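Local coordinates for protein pyruvate kinase (Pyrobaculum aerophilum, PDB 3QTG) that catalyses the last step of glycolysis, the interconversion of phosphoenolpyruvate and ADP with pyruvate and ATP, as a homotetramer dependent on a divalent metal cation, at residues 391-395 / 415-419. Numbering follows the deposited sequence.
Sequences AKFRP and VWALE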
ATOM      1  N   ALA A 391      -7.277 -23.052   3.284  1.00 32.38           N
ATOM      2  CA  ALA A 391      -8.652 -22.577   3.083  1.00 32.19           C
ATOM      3  C   ALA A 391      -8.950 -21.244   3.735  1.00 32.08           C
ATOM      4  O   ALA A 391      -9.704 -20.433   3.184  1.00 32.00           O
ATOM      5  CB  ALA A 391      -9.677 -23.629   3.534  1.00 30.53           C
ATOM      6  N   LYS A 392      -8.372 -21.004   4.909  1.00 32.28           N
ATOM      7  CA  LYS A 392      -8.731 -19.786   5.654  1.00 32.81           C
ATOM      8  C   LYS A 392      -8.241 -18.536   4.959  1.00 32.86           C
ATOM      9  O   LYS A 392      -8.724 -17.449   5.256  1.00 32.07           O
ATOM     10  CB  LYS A 392      -8.243 -19.823   7.102  1.00 32.55           C
ATOM     11  CG  LYS A 392      -6.761 -19.643   7.283  1.00 34.24           C
ATOM     12  CD  LYS A 392      -6.365 -19.923   8.718  1.00 34.93           C
ATOM     13  CE  LYS A 392      -4.988 -19.350   8.973  1.00 37.49           C
ATOM     14  NZ  LYS A 392      -4.533 -19.696  10.325  1.00 38.89           N
ATOM     15  N   PHE A 393      -7.277 -18.692   4.041  1.00 33.37           N
ATOM     16  CA  PHE A 393      -6.801 -17.548   3.266  1.00 34.13           C
ATOM     17  C   PHE A 393      -7.606 -17.382   2.007  1.00 34.46           C
ATOM     18  O   PHE A 393      -7.267 -16.549   1.187  1.00 35.50           O
ATOM     19  CB  PHE A 393      -5.291 -17.638   2.961  1.00 34.54           C
ATOM     20  CG  PHE A 393      -4.435 -17.520   4.194  1.00 34.91           C
ATOM     21  CD1 PHE A 393      -4.206 -16.278   4.783  1.00 34.98           C
ATOM     22  CD2 PHE A 393      -3.897 -18.656   4.788  1.00 33.43           C
ATOM     23  CE1 PHE A 393      -3.426 -16.179   5.939  1.00 35.05           C
ATOM     24  CE2 PHE A 393      -3.122 -18.564   5.916  1.00 32.51           C
ATOM     25  CZ  PHE A 393      -2.881 -17.314   6.488  1.00 34.54           C
ATOM     26  N   ARG A 394      -8.665 -18.183   1.850  1.00 34.38           N
ATOM     27  CA  ARG A 394      -9.665 -17.957   0.800  1.00 34.48           C
ATOM     28  C   ARG A 394      -9.100 -18.026  -0.633  1.00 35.23           C
ATOM     29  O   ARG A 394      -9.246 -17.082  -1.427  1.00 35.73           O
ATOM     30  CB  ARG A 394     -10.451 -16.654   1.055  1.00 34.18           C
ATOM     31  CG  ARG A 394     -11.366 -16.706   2.319  1.00 32.86           C
ATOM     32  CD  ARG A 394     -12.383 -17.829   2.192  1.00 33.39           C
ATOM     33  NE  ARG A 394     -13.413 -17.902   3.246  1.00 32.81           N
ATOM     34  CZ  ARG A 394     -13.354 -18.723   4.282  1.00 34.53           C
ATOM     35  NH1 ARG A 394     -12.289 -19.487   4.414  1.00 33.17           N
ATOM     36  NH2 ARG A 394     -14.350 -18.775   5.192  1.00 34.11           N
ATOM     37  N   PRO A 395      -8.480 -19.172  -0.983  1.00 35.41           N
ATOM     38  CA  PRO A 395      -8.077 -19.359  -2.399  1.00 35.99           C
ATOM     39  C   PRO A 395      -9.320 -19.304  -3.285  1.00 37.14           C
ATOM     40  O   PRO A 395     -10.409 -19.699  -2.838  1.00 37.03           O
ATOM     41  CB  PRO A 395      -7.481 -20.764  -2.410  1.00 35.29           C
ATOM     42  CG  PRO A 395      -8.126 -21.446  -1.132  1.00 35.49           C
ATOM     43  CD  PRO A 395      -8.181 -20.349  -0.147  1.00 33.55           C
ATOM     44  N   VAL A 415     -15.675 -27.210   4.511  1.00 33.74           N
ATOM     45  CA  VAL A 415     -14.698 -26.129   4.585  1.00 33.36           C
ATOM     46  C   VAL A 415     -14.587 -25.480   3.187  1.00 33.18           C
ATOM     47  O   VAL A 415     -14.593 -26.179   2.166  1.00 34.25           O
ATOM     48  CB  VAL A 415     -13.306 -26.646   5.106  1.00 33.43           C
ATOM     49  CG1 VAL A 415     -12.285 -25.487   5.179  1.00 33.07           C
ATOM     50  CG2 VAL A 415     -13.442 -27.288   6.508  1.00 33.61           C
ATOM     51  N   TRP A 416     -14.538 -24.156   3.154  1.00 33.42           N
ATOM     52  CA  TRP A 416     -14.347 -23.350   1.927  1.00 33.68           C
ATOM     53  C   TRP A 416     -13.394 -23.954   0.880  1.00 34.39           C
ATOM     54  O   TRP A 416     -12.232 -24.222   1.178  1.00 35.42           O
ATOM     55  CB  TRP A 416     -13.826 -21.964   2.315  1.00 32.00           C
ATOM     56  CG  TRP A 416     -13.358 -21.130   1.148  1.00 32.36           C
ATOM     57  CD1 TRP A 416     -12.091 -21.099   0.609  1.00 30.07           C
ATOM     58  CD2 TRP A 416     -14.138 -20.195   0.389  1.00 30.47           C
ATOM     59  NE1 TRP A 416     -12.040 -20.217  -0.420  1.00 28.63           N
ATOM     60  CE2 TRP A 416     -13.276 -19.649  -0.597  1.00 30.75           C
ATOM     61  CE3 TRP A 416     -15.476 -19.759   0.451  1.00 31.92           C
ATOM     62  CZ2 TRP A 416     -13.700 -18.681  -1.533  1.00 30.40           C
ATOM     63  CZ3 TRP A 416     -15.916 -18.783  -0.491  1.00 30.97           C
ATOM     64  CH2 TRP A 416     -15.009 -18.256  -1.467  1.00 31.67           C
ATOM     65  N   ALA A 417     -13.911 -24.146  -0.330  1.00 35.49           N
ATOM     66  CA  ALA A 417     -13.156 -24.523  -1.557  1.00 35.96           C
ATOM     67  C   ALA A 417     -12.618 -25.939  -1.612  1.00 36.66           C
ATOM     68  O   ALA A 417     -12.172 -26.387  -2.676  1.00 37.54           O
ATOM     69  CB  ALA A 417     -12.020 -23.497  -1.888  1.00 35.57           C
ATOM     70  N   LEU A 418     -12.629 -26.644  -0.482  1.00 37.12           N
ATOM     71  CA  LEU A 418     -11.943 -27.931  -0.406  1.00 37.61           C
ATOM     72  C   LEU A 418     -12.698 -29.034  -1.105  1.00 39.14           C
ATOM     73  O   LEU A 418     -13.920 -29.201  -0.922  1.00 38.96           O
ATOM     74  CB  LEU A 418     -11.633 -28.344   1.041  1.00 37.31           C
ATOM     75  CG  LEU A 418     -10.820 -27.378   1.913  1.00 36.97           C
ATOM     76  CD1 LEU A 418     -10.414 -28.097   3.172  1.00 34.67           C
ATOM     77  CD2 LEU A 418      -9.593 -26.811   1.172  1.00 34.99           C
ATOM     78  N   GLU A 419     -11.960 -29.786  -1.913  1.00 39.99           N
ATOM     79  CA  GLU A 419     -12.492 -31.017  -2.488  1.00 41.57           C
ATOM     80  C   GLU A 419     -11.705 -32.224  -1.974  1.00 41.43           C
ATOM     81  O   GLU A 419     -10.652 -32.566  -2.513  1.00 40.53           O
ATOM     82  CB  GLU A 419     -12.543 -30.994  -4.015  1.00 41.61           C
ATOM     83  CG  GLU A 419     -13.593 -31.984  -4.511  1.00 45.90           C
ATOM     84  CD  GLU A 419     -13.449 -32.327  -5.968  1.00 51.37           C
ATOM     85  OE1 GLU A 419     -13.299 -33.529  -6.275  1.00 56.17           O
ATOM     86  OE2 GLU A 419     -13.474 -31.401  -6.805  1.00 53.40           O
TER
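The indole of Trp416 is the centre of this buried contact between two turns of the C-terminal alpha/beta domain. The Arg394 guanidinium lies nearly parallel to the indole (planes at 13°), with CZ 4.4 Å from the centroid of the five-membered ring in an off-centre cation-pi contact. Arg394 CD sits squarely over that ring, 3.3 Å from its centroid, as a CH-pi contact. One hydrogen bond crosses the interface, from Trp416 NE1 to Pro395 O (3.0 Å) at the indole edge. Ala391 O closes the type I turn by accepting from Arg394 N (2.8 Å) and also takes a bond from Arg394 NH1 (3.0 Å). Among the apolar contacts, Ala391 CB meets Val415 CG1 at 3.6 Å and Leu418 CD2 at 4.0 Å. Asp317 and Gly315 of the TIM-barrel domain bind the guanidinium, and Asp317 also accepts from Trp416 N, tying both turns to the barrel. The contact joins the loop between helix 385-391 and strand 399-403 to the start of strand 418-422, which runs parallel to strand 399-403.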